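Long-range contacts in S-layer domain-containing protein (Ruminiclostridium thermocellum ATCC 27405, PDB 4QVS), which is of unknown function but carries a concanavalin A-like lectin/glucanase fold, consistent with a carbohydrate-binding role at the cell surface: residues D107-F112 / I125-A130; N97-L102 / S117-E122; T19-D24 / N31-S36. All coordinates share one frame; numbering follows the deposited sequence.

Contact 1: D107-F112 / I125-A130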
loop_
_atom_site.group_PDB
_atom_site.type_symbol
_atom_site.label_atom_id
_atom_site.label_comp_id
_atom_site.label_asym_id
_atom_site.label_seq_id
_atom_site.Cartn_x
_atom_site.Cartn_y
_atom_site.Cartn_z
ATOM N N ASP A 107 3.007 -9.673 3.005
ATOM C CA ASP A 107 2.521 -8.610 3.866
ATOM C C ASP A 107 1.176 -7.972 3.550
ATOM O O ASP A 107 0.825 -6.948 4.150
ATOM C CB ASP A 107 3.608 -7.541 3.866
ATOM C CG ASP A 107 4.255 -7.376 2.492
ATOM O OD1 ASP A 107 4.169 -8.302 1.614
ATOM O OD2 ASP A 107 4.876 -6.313 2.306
ATOM N N GLY A 108 0.386 -8.568 2.666
ATOM C CA GLY A 108 -0.922 -7.970 2.319
ATOM C C GLY A 108 -0.850 -7.322 0.951
ATOM O O GLY A 108 -1.880 -6.992 0.357
ATOM N N LYS A 109 0.366 -7.098 0.450
ATOM C CA LYS A 109 0.508 -6.661 -0.931
ATOM C C LYS A 109 0.020 -7.813 -1.821
ATOM O O LYS A 109 -0.278 -8.903 -1.317
ATOM C CB LYS A 109 1.950 -6.372 -1.288
ATOM C CG LYS A 109 2.570 -5.283 -0.459
ATOM C CD LYS A 109 3.923 -4.882 -0.999
ATOM C CE LYS A 109 4.948 -5.981 -0.896
ATOM N NZ LYS A 109 6.307 -5.380 -0.852
ATOM N N ILE A 110 -0.128 -7.518 -3.108
ATOM C CA ILE A 110 -0.533 -8.494 -4.118
ATOM C C ILE A 110 0.411 -8.332 -5.292
ATOM O O ILE A 110 0.964 -7.249 -5.506
ATOM C CB ILE A 110 -1.998 -8.347 -4.622
ATOM C CG1 ILE A 110 -2.247 -6.983 -5.248
ATOM C CG2 ILE A 110 -2.979 -8.611 -3.501
ATOM C CD1 ILE A 110 -3.686 -6.711 -5.672
ATOM N N LYS A 111 0.612 -9.420 -6.018
ATOM C CA LYS A 111 1.483 -9.412 -7.173
ATOM C C LYS A 111 0.856 -10.157 -8.325
ATOM O O LYS A 111 0.263 -11.222 -8.165
ATOM C CB LYS A 111 2.798 -10.107 -6.859
ATOM C CG LYS A 111 3.792 -10.070 -8.011
ATOM C CD LYS A 111 5.163 -10.535 -7.567
ATOM C CE LYS A 111 5.153 -12.050 -7.379
ATOM N NZ LYS A 111 6.315 -12.530 -6.588
ATOM N N PHE A 112 1.030 -9.592 -9.497
ATOM C CA PHE A 112 0.562 -10.206 -10.688
ATOM C C PHE A 112 1.806 -10.497 -11.486
ATOM O O PHE A 112 2.702 -9.694 -11.553
ATOM C CB PHE A 112 -0.397 -9.291 -11.422
ATOM C CG PHE A 112 -0.867 -9.844 -12.688
ATOM C CD1 PHE A 112 -1.651 -10.998 -12.694
ATOM C CD2 PHE A 112 -0.518 -9.260 -13.876
ATOM C CE1 PHE A 112 -2.082 -11.559 -13.882
ATOM C CE2 PHE A 112 -0.943 -9.820 -15.081
ATOM C CZ PHE A 112 -1.728 -10.977 -15.079
ATOM N N ILE A 125 3.889 -7.153 -11.493
ATOM C CA ILE A 125 3.381 -5.873 -10.997
ATOM C C ILE A 125 3.089 -6.144 -9.543
ATOM O O ILE A 125 2.405 -7.124 -9.223
ATOM C CB ILE A 125 2.047 -5.450 -11.607
ATOM C CG1 ILE A 125 1.966 -5.803 -13.084
ATOM C CG2 ILE A 125 1.828 -3.961 -11.371
ATOM C CD1 ILE A 125 0.572 -5.644 -13.656
ATOM N N THR A 126 3.580 -5.287 -8.656
ATOM C CA THR A 126 3.387 -5.489 -7.223
ATOM C C THR A 126 2.760 -4.261 -6.589
ATOM O O THR A 126 3.167 -3.160 -6.880
ATOM C CB THR A 126 4.731 -5.780 -6.534
ATOM O OG1 THR A 126 5.398 -6.842 -7.223
ATOM C CG2 THR A 126 4.507 -6.179 -5.097
ATOM N N SER A 127 1.780 -4.443 -5.712
ATOM C CA SER A 127 1.151 -3.290 -5.051
ATOM C C SER A 127 2.096 -2.586 -4.042
ATOM O O SER A 127 3.135 -3.137 -3.662
ATOM C CB SER A 127 -0.165 -3.699 -4.397
ATOM O OG SER A 127 0.005 -4.689 -3.408
ATOM N N GLY A 128 1.739 -1.365 -3.630
ATOM C CA GLY A 128 2.588 -0.529 -2.737
ATOM C C GLY A 128 2.701 -0.937 -1.273
ATOM O O GLY A 128 1.820 -1.591 -0.734
ATOM N N SER A 129 3.804 -0.566 -0.623
ATOM C CA SER A 129 3.980 -0.842 0.810
ATOM C C SER A 129 3.107 0.166 1.598
ATOM O O SER A 129 2.631 1.150 1.033
ATOM C CB SER A 129 5.450 -0.697 1.249
ATOM O OG SER A 129 6.348 -1.144 0.257
ATOM N N ALA A 130 2.928 -0.128 2.888
ATOM C CA ALA A 130 2.156 0.653 3.864
ATOM C C ALA A 130 2.891 0.476 5.211
ATOM O O ALA A 130 3.816 -0.347 5.283
ATOM C CB ALA A 130 0.734 0.121 3.957
#

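Contact 2: N97-L102 / S117-E122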
loop_
_atom_site.group_PDB
_atom_site.type_symbol
_atom_site.label_atom_id
_atom_site.label_comp_id
_atom_site.label_asym_id
_atom_site.label_seq_id
_atom_site.Cartn_x
_atom_site.Cartn_y
_atom_site.Cartn_z
ATOM N N ASN A 97 5.590 -23.639 -17.563
ATOM C CA ASN A 97 6.369 -22.384 -17.534
ATOM C C ASN A 97 5.780 -21.224 -18.353
ATOM O O ASN A 97 6.461 -20.250 -18.651
ATOM C CB ASN A 97 7.826 -22.702 -17.959
ATOM C CG ASN A 97 7.933 -23.192 -19.406
ATOM O OD1 ASN A 97 6.998 -23.756 -19.981
ATOM N ND2 ASN A 97 9.069 -22.967 -19.989
ATOM N N LYS A 98 4.493 -21.361 -18.680
ATOM C CA LYS A 98 3.720 -20.437 -19.476
ATOM C C LYS A 98 2.427 -20.206 -18.694
ATOM O O LYS A 98 1.522 -21.056 -18.682
ATOM C CB LYS A 98 3.401 -21.022 -20.843
ATOM C CG LYS A 98 4.551 -20.996 -21.840
ATOM C CD LYS A 98 4.032 -21.308 -23.250
ATOM C CE LYS A 98 5.127 -21.330 -24.300
ATOM N NZ LYS A 98 6.093 -22.440 -24.093
ATOM N N TYR A 99 2.337 -19.063 -18.034
ATOM C CA TYR A 99 1.199 -18.832 -17.158
ATOM C C TYR A 99 1.106 -17.385 -16.716
ATOM O O TYR A 99 2.036 -16.613 -16.962
ATOM C CB TYR A 99 1.358 -19.687 -15.880
ATOM C CG TYR A 99 2.596 -19.405 -14.999
ATOM C CD1 TYR A 99 2.578 -18.406 -14.002
ATOM C CD2 TYR A 99 3.749 -20.172 -15.122
ATOM C CE1 TYR A 99 3.686 -18.166 -13.204
ATOM C CE2 TYR A 99 4.856 -19.958 -14.335
ATOM C CZ TYR A 99 4.822 -18.955 -13.373
ATOM O OH TYR A 99 5.923 -18.773 -12.601
HETATM N N MSE A 100 -0.018 -17.052 -16.068
HETATM C CA MSE A 100 -0.185 -15.742 -15.431
HETATM C C MSE A 100 -0.880 -16.078 -14.143
HETATM O O MSE A 100 -1.755 -16.931 -14.101
HETATM C CB MSE A 100 -0.741 -14.672 -16.355
HETATM C CG MSE A 100 -2.249 -14.710 -16.467
HETATM SE SE MSE A 100 -2.777 -13.745 -18.091
HETATM C CE MSE A 100 -4.554 -14.043 -17.435
ATOM N N ARG A 101 -0.425 -15.450 -13.063
ATOM C CA ARG A 101 -0.859 -15.776 -11.736
ATOM C C ARG A 101 -0.917 -14.541 -10.792
ATOM O O ARG A 101 0.023 -13.762 -10.748
ATOM C CB ARG A 101 0.192 -16.715 -11.226
ATOM C CG ARG A 101 -0.044 -17.317 -9.871
ATOM C CD ARG A 101 0.920 -18.476 -9.657
ATOM N NE ARG A 101 2.342 -18.072 -9.686
ATOM C CZ ARG A 101 3.345 -18.845 -9.274
ATOM N NH1 ARG A 101 3.111 -20.063 -8.825
ATOM N NH2 ARG A 101 4.609 -18.403 -9.318
ATOM N N LEU A 102 -1.986 -14.399 -10.032
ATOM C CA LEU A 102 -2.100 -13.243 -9.110
ATOM C C LEU A 102 -1.872 -13.855 -7.762
ATOM O O LEU A 102 -2.458 -14.890 -7.455
ATOM C CB LEU A 102 -3.464 -12.560 -9.143
ATOM C CG LEU A 102 -3.635 -11.367 -8.164
ATOM C CD1 LEU A 102 -2.874 -10.154 -8.626
ATOM C CD2 LEU A 102 -5.096 -11.010 -8.045
ATOM N N SER A 117 8.696 -18.052 -19.560
ATOM C CA SER A 117 9.916 -18.823 -19.344
ATOM C C SER A 117 10.045 -19.285 -17.913
ATOM O O SER A 117 11.117 -19.221 -17.311
ATOM C CB SER A 117 11.129 -18.020 -19.775
ATOM O OG SER A 117 11.277 -16.894 -18.943
ATOM N N GLY A 118 8.942 -19.763 -17.357
ATOM C CA GLY A 118 8.931 -20.269 -15.996
ATOM C C GLY A 118 9.041 -19.188 -14.921
ATOM O O GLY A 118 8.999 -17.963 -15.189
ATOM N N TYR A 119 9.193 -19.685 -13.701
ATOM C CA TYR A 119 9.249 -18.873 -12.502
ATOM C C TYR A 119 10.295 -17.770 -12.558
ATOM O O TYR A 119 10.016 -16.660 -12.153
ATOM C CB TYR A 119 9.423 -19.762 -11.254
ATOM C CG TYR A 119 9.499 -18.980 -9.944
ATOM C CD1 TYR A 119 8.353 -18.395 -9.387
ATOM C CD2 TYR A 119 10.712 -18.841 -9.253
ATOM C CE1 TYR A 119 8.414 -17.682 -8.209
ATOM C CE2 TYR A 119 10.785 -18.139 -8.061
ATOM C CZ TYR A 119 9.640 -17.551 -7.552
ATOM O OH TYR A 119 9.706 -16.858 -6.389
ATOM N N TYR A 120 11.471 -18.061 -13.094
ATOM C CA TYR A 120 12.543 -17.077 -13.106
ATOM C C TYR A 120 12.388 -16.056 -14.167
ATOM O O TYR A 120 13.199 -15.158 -14.246
ATOM C CB TYR A 120 13.922 -17.735 -13.240
ATOM C CG TYR A 120 14.167 -18.671 -12.108
ATOM C CD1 TYR A 120 14.377 -18.188 -10.816
ATOM C CD2 TYR A 120 14.164 -20.057 -12.304
ATOM C CE1 TYR A 120 14.567 -19.058 -9.749
ATOM C CE2 TYR A 120 14.362 -20.935 -11.245
ATOM C CZ TYR A 120 14.553 -20.444 -9.972
ATOM O OH TYR A 120 14.761 -21.333 -8.922
ATOM N N GLY A 121 11.377 -16.186 -15.009
ATOM C CA GLY A 121 11.188 -15.201 -16.051
ATOM C C GLY A 121 9.956 -14.363 -15.802
ATOM O O GLY A 121 9.528 -13.637 -16.651
ATOM N N GLU A 122 9.364 -14.481 -14.650
ATOM C CA GLU A 122 8.162 -13.692 -14.398
ATOM C C GLU A 122 8.350 -12.192 -14.573
ATOM O O GLU A 122 9.344 -11.634 -14.146
ATOM C CB GLU A 122 7.658 -13.955 -13.001
ATOM C CG GLU A 122 6.995 -15.309 -12.853
ATOM C CD GLU A 122 6.433 -15.506 -11.453
ATOM O OE1 GLU A 122 6.590 -14.602 -10.623
ATOM O OE2 GLU A 122 5.838 -16.565 -11.167
HETATM O O HOH W 1 3.494 -15.589 -9.669
#

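Contact 3: T19-D24 / N31-S36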
loop_
_atom_site.group_PDB
_atom_site.type_symbol
_atom_site.label_atom_id
_atom_site.label_comp_id
_atom_site.label_asym_id
_atom_site.label_seq_id
_atom_site.Cartn_x
_atom_site.Cartn_y
_atom_site.Cartn_z
ATOM N N THR A 19 -23.772 -30.456 -6.152
ATOM C CA THR A 19 -23.462 -29.871 -4.897
ATOM C C THR A 19 -22.300 -28.866 -4.974
ATOM O O THR A 19 -22.071 -28.100 -4.045
ATOM C CB THR A 19 -23.075 -31.048 -3.988
ATOM O OG1 THR A 19 -22.120 -31.894 -4.664
ATOM C CG2 THR A 19 -24.308 -31.901 -3.724
ATOM N N ASN A 20 -21.592 -28.817 -6.091
ATOM C CA ASN A 20 -20.393 -28.005 -6.167
ATOM C C ASN A 20 -20.172 -27.285 -7.463
ATOM O O ASN A 20 -19.084 -26.785 -7.686
ATOM C CB ASN A 20 -19.173 -28.899 -5.900
ATOM C CG ASN A 20 -19.105 -30.082 -6.859
ATOM O OD1 ASN A 20 -19.994 -30.291 -7.684
ATOM N ND2 ASN A 20 -18.078 -30.876 -6.723
ATOM N N GLU A 21 -21.192 -27.172 -8.305
ATOM C CA GLU A 21 -21.029 -26.470 -9.562
ATOM C C GLU A 21 -21.736 -25.127 -9.552
ATOM O O GLU A 21 -22.836 -25.002 -9.051
ATOM C CB GLU A 21 -21.469 -27.328 -10.736
ATOM C CG GLU A 21 -20.552 -28.522 -10.908
ATOM C CD GLU A 21 -20.922 -29.404 -12.074
ATOM O OE1 GLU A 21 -21.192 -28.897 -13.182
ATOM O OE2 GLU A 21 -20.919 -30.613 -11.864
ATOM N N PHE A 22 -21.055 -24.140 -10.108
ATOM C CA PHE A 22 -21.526 -22.763 -10.146
ATOM C C PHE A 22 -21.414 -22.194 -11.557
ATOM O O PHE A 22 -20.350 -22.202 -12.195
ATOM C CB PHE A 22 -20.747 -21.953 -9.123
ATOM C CG PHE A 22 -20.989 -22.415 -7.719
ATOM C CD1 PHE A 22 -22.089 -21.958 -7.007
ATOM C CD2 PHE A 22 -20.159 -23.359 -7.133
ATOM C CE1 PHE A 22 -22.344 -22.416 -5.722
ATOM C CE2 PHE A 22 -20.415 -23.833 -5.848
ATOM C CZ PHE A 22 -21.492 -23.355 -5.133
ATOM N N LYS A 23 -22.540 -21.716 -12.055
ATOM C CA LYS A 23 -22.607 -21.266 -13.438
ATOM C C LYS A 23 -22.009 -19.911 -13.668
ATOM O O LYS A 23 -21.820 -19.098 -12.730
ATOM C CB LYS A 23 -24.067 -21.208 -13.912
ATOM C CG LYS A 23 -24.858 -20.073 -13.281
ATOM C CD LYS A 23 -26.243 -19.942 -13.871
ATOM C CE LYS A 23 -26.985 -18.825 -13.145
ATOM N NZ LYS A 23 -28.301 -18.531 -13.768
ATOM N N ASP A 24 -21.678 -19.706 -14.936
ATOM C CA ASP A 24 -21.265 -18.434 -15.461
ATOM C C ASP A 24 -22.555 -17.664 -15.804
ATOM O O ASP A 24 -23.241 -18.018 -16.736
ATOM C CB ASP A 24 -20.508 -18.647 -16.752
ATOM C CG ASP A 24 -20.302 -17.373 -17.498
ATOM O OD1 ASP A 24 -20.446 -16.304 -16.874
ATOM O OD2 ASP A 24 -19.995 -17.441 -18.695
ATOM N N ASN A 31 -19.316 -24.508 -16.033
ATOM C CA ASN A 31 -19.445 -24.330 -14.620
ATOM C C ASN A 31 -18.129 -24.289 -13.890
ATOM O O ASN A 31 -17.205 -25.026 -14.238
ATOM C CB ASN A 31 -20.303 -25.438 -14.044
ATOM C CG ASN A 31 -21.708 -25.423 -14.596
ATOM O OD1 ASN A 31 -22.180 -24.373 -15.054
ATOM N ND2 ASN A 31 -22.388 -26.576 -14.562
ATOM N N ALA A 32 -18.026 -23.373 -12.920
ATOM C CA ALA A 32 -16.877 -23.381 -12.007
ATOM C C ALA A 32 -17.092 -24.537 -11.044
ATOM O O ALA A 32 -18.214 -24.817 -10.687
ATOM C CB ALA A 32 -16.766 -22.072 -11.237
ATOM N N VAL A 33 -16.040 -25.229 -10.622
ATOM C CA VAL A 33 -16.204 -26.298 -9.681
ATOM C C VAL A 33 -15.489 -25.968 -8.381
ATOM O O VAL A 33 -14.283 -25.695 -8.358
ATOM C CB VAL A 33 -15.651 -27.645 -10.269
ATOM C CG1 VAL A 33 -15.967 -28.788 -9.319
ATOM C CG2 VAL A 33 -16.286 -27.909 -11.633
ATOM N N LEU A 34 -16.208 -26.125 -7.281
ATOM C CA LEU A 34 -15.684 -25.841 -5.951
ATOM C C LEU A 34 -15.260 -27.112 -5.239
ATOM O O LEU A 34 -16.032 -28.049 -5.212
ATOM C CB LEU A 34 -16.784 -25.192 -5.077
ATOM C CG LEU A 34 -16.447 -24.942 -3.586
ATOM C CD1 LEU A 34 -15.179 -24.128 -3.476
ATOM C CD2 LEU A 34 -17.579 -24.233 -2.805
ATOM N N TYR A 35 -14.060 -27.100 -4.650
ATOM C CA TYR A 35 -13.551 -28.177 -3.819
ATOM C C TYR A 35 -13.347 -27.536 -2.430
ATOM O O TYR A 35 -12.340 -26.880 -2.163
ATOM C CB TYR A 35 -12.271 -28.759 -4.408
ATOM C CG TYR A 35 -12.473 -29.329 -5.814
ATOM C CD1 TYR A 35 -12.917 -30.625 -6.010
ATOM C CD2 TYR A 35 -12.254 -28.541 -6.918
ATOM C CE1 TYR A 35 -13.097 -31.148 -7.296
ATOM C CE2 TYR A 35 -12.447 -29.020 -8.188
ATOM C CZ TYR A 35 -12.868 -30.326 -8.367
ATOM O OH TYR A 35 -13.018 -30.738 -9.634
ATOM N N SER A 36 -14.335 -27.725 -1.559
ATOM C CA SER A 36 -14.316 -27.168 -0.203
ATOM C C SER A 36 -15.361 -27.872 0.605
ATOM O O SER A 36 -16.471 -28.124 0.110
ATOM C CB SER A 36 -14.648 -25.657 -0.239
ATOM O OG SER A 36 -14.548 -25.113 1.063
HETATM O O HOH W 2 -21.754 -22.180 -16.567
#

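Contact 1: D107-F112 / I125-A130
A chi1 of 61° sets Ser127 OG between its own backbone N and carbonyl carbon, and from there the hydroxyl meets the backbone of Ile110. The two segments are the open end of an antiparallel beta hairpin, strands 110-115 and 123-126, in a four-stranded sheet of the concanavalin A-like fold. Ile110 N donates to Ser127 OG over 2.8 Å, with 159° at the hydrogen, and Ser127 N returns a bond of 2.9 Å to Ile110 O, arriving nearly along the C=O axis. The serine hydroxyl thus accepts a hydrogen bond from the Ile110 amide at the point where regular strand pairing gives out. Further in, Phe112 and Ile125 form a hydrogen-bonded pair, each amide reaching the other's carbonyl, and Lys111 faces Thr126 in the adjacent non-hydrogen-bonded pair.

The two faces of the hairpin differ. On one, Phe112 and Ile125 lie side by side and point the same way, and Ile125 CD1 meets the edge of the ring. Met100 and Leu102 of the neighbouring strand also pack on this phenylalanine, as does Val141 of the second subunit. On the other face Lys111 crosses Thr126 obliquely, its CG and CD both close to OG1, and its NZ bonds to Tyr192 OH of the second subunit. Beyond the strands, Lys109 runs over the backbone of Ser127 and Gly128. Its chain bends at chi3 (-66°), which turns CE out of the line of the chain; NZ makes a salt bridge with Asp107 OD2 at 3.6 Å, while CD rests 3.3 Å from Ser127 O.

Contact 2: N97-L102 / S117-E122
Glu122 OE2 gathers two donors from strand 99-104: Tyr99 OH at 2.6 Å and Arg101 NH2 at 2.9 Å, the latter a salt bridge. The tyrosine hydroxyl uses the anti lone pair of OE2, the one away from the other carboxylate oxygen. Arg101 NH2 comes nearly head-on to the C-O bond; OE2 sits 24° out of the guanidinium plane, and the bond is bent, with 140° at the hydrogen. A water also links Arg101 to Glu122, accepting from NE and donating to OE2. Tyr99 and Arg101 both cross the glutamate at about a right angle, and the carboxylate plane stands 81° from the Tyr99 ring.

Tyr99 CZ lies over one face of the Arg101 guanidinium, toward its rim. Tyr119 CD1 meets that group in plane at the edge, 3.7 Å from Arg101 NH2, with the ring standing steeply to the guanidinium. Arg101 NH1 turns to Asp190 and Ser182 of the second subunit.

In the loop leading into the strand, Asn97 O accepts from Gly118 N at 2.8 Å, in the carbonyl plane and on a lone pair. Gly118, at positive phi, brings its CA to 3.3 Å from Asn97 CB. The asparagine's own OD1 is bonded to Ser95 OG.

Segment 117-122 makes up most of the loop of the 110-115/123-126 hairpin, folded back over strand 99-104. The Glu122 carboxylate would be expected to stay ionised beside the arginine, which in turn probably shares its charge between Glu122 and Asp190 of the second subunit.

Contact 3: T19-D24 / N31-S36
Asn20 to Lys23 runs antiparallel to Asn31 to Leu34, with Phe22 and Ala32 as a hydrogen-bonded pair (Phe22 N to Ala32 O 3.0 Å, Ala32 N to Phe22 O 2.7 Å) and Leu34 N reaching Asn20 O beyond the Glu21-Val33 pair. Asn31 ND2 donates to Glu21 OE1 over 3.0 Å, almost straight at 172°. The carboxylate oxygen lies close to the amide plane, while the donor reaches it on its anti side, 18° out of the carboxylate plane. The other branch of that amide, Asn31 OD1, accepts from a water that also accepts from Asp24 N, so both ends of the asparagine are tied to segment 19-24.

On the buried face, Phe22 presents its ring edge to Leu34, with CE2 4.0 Å from Leu34 CB. Ala32 and Leu34 continue this apolar face onto Val58 of the next strand. Asn20 lies alongside Val33, pointing the same way, and its CB rests 3.3 Å from Leu34 O.

The whole is a beta hairpin at the margin of a three-stranded antiparallel sheet completed by strand 57-60, and the Phe22 side chain is about 8 Å from a bound sodium ion.

How the contacts relate
Contacts 1 and 2 share one four-stranded antiparallel sheet, and their segments alternate along the chain; their centres are about 17 Å apart. They touch directly, since strands 99-104 and 110-115 are neighbours: Leu102 CD1 lies 3.3 Å from Lys111 O, and Phe112 CZ is 4.0 Å from Met100 CG. Contact 1 is at the open end of the 110-115/123-126 hairpin and contact 2 at its loop, and both meet the second subunit. Contact 3 belongs to a separate sheet earlier in the chain, its nearest atoms about 18 Å from contact 1 and about 16 Å from contact 2. Its Phe22 lies near a bound sodium ion; Met10, Asp12, Asn45 and Asn47 form a sodium site.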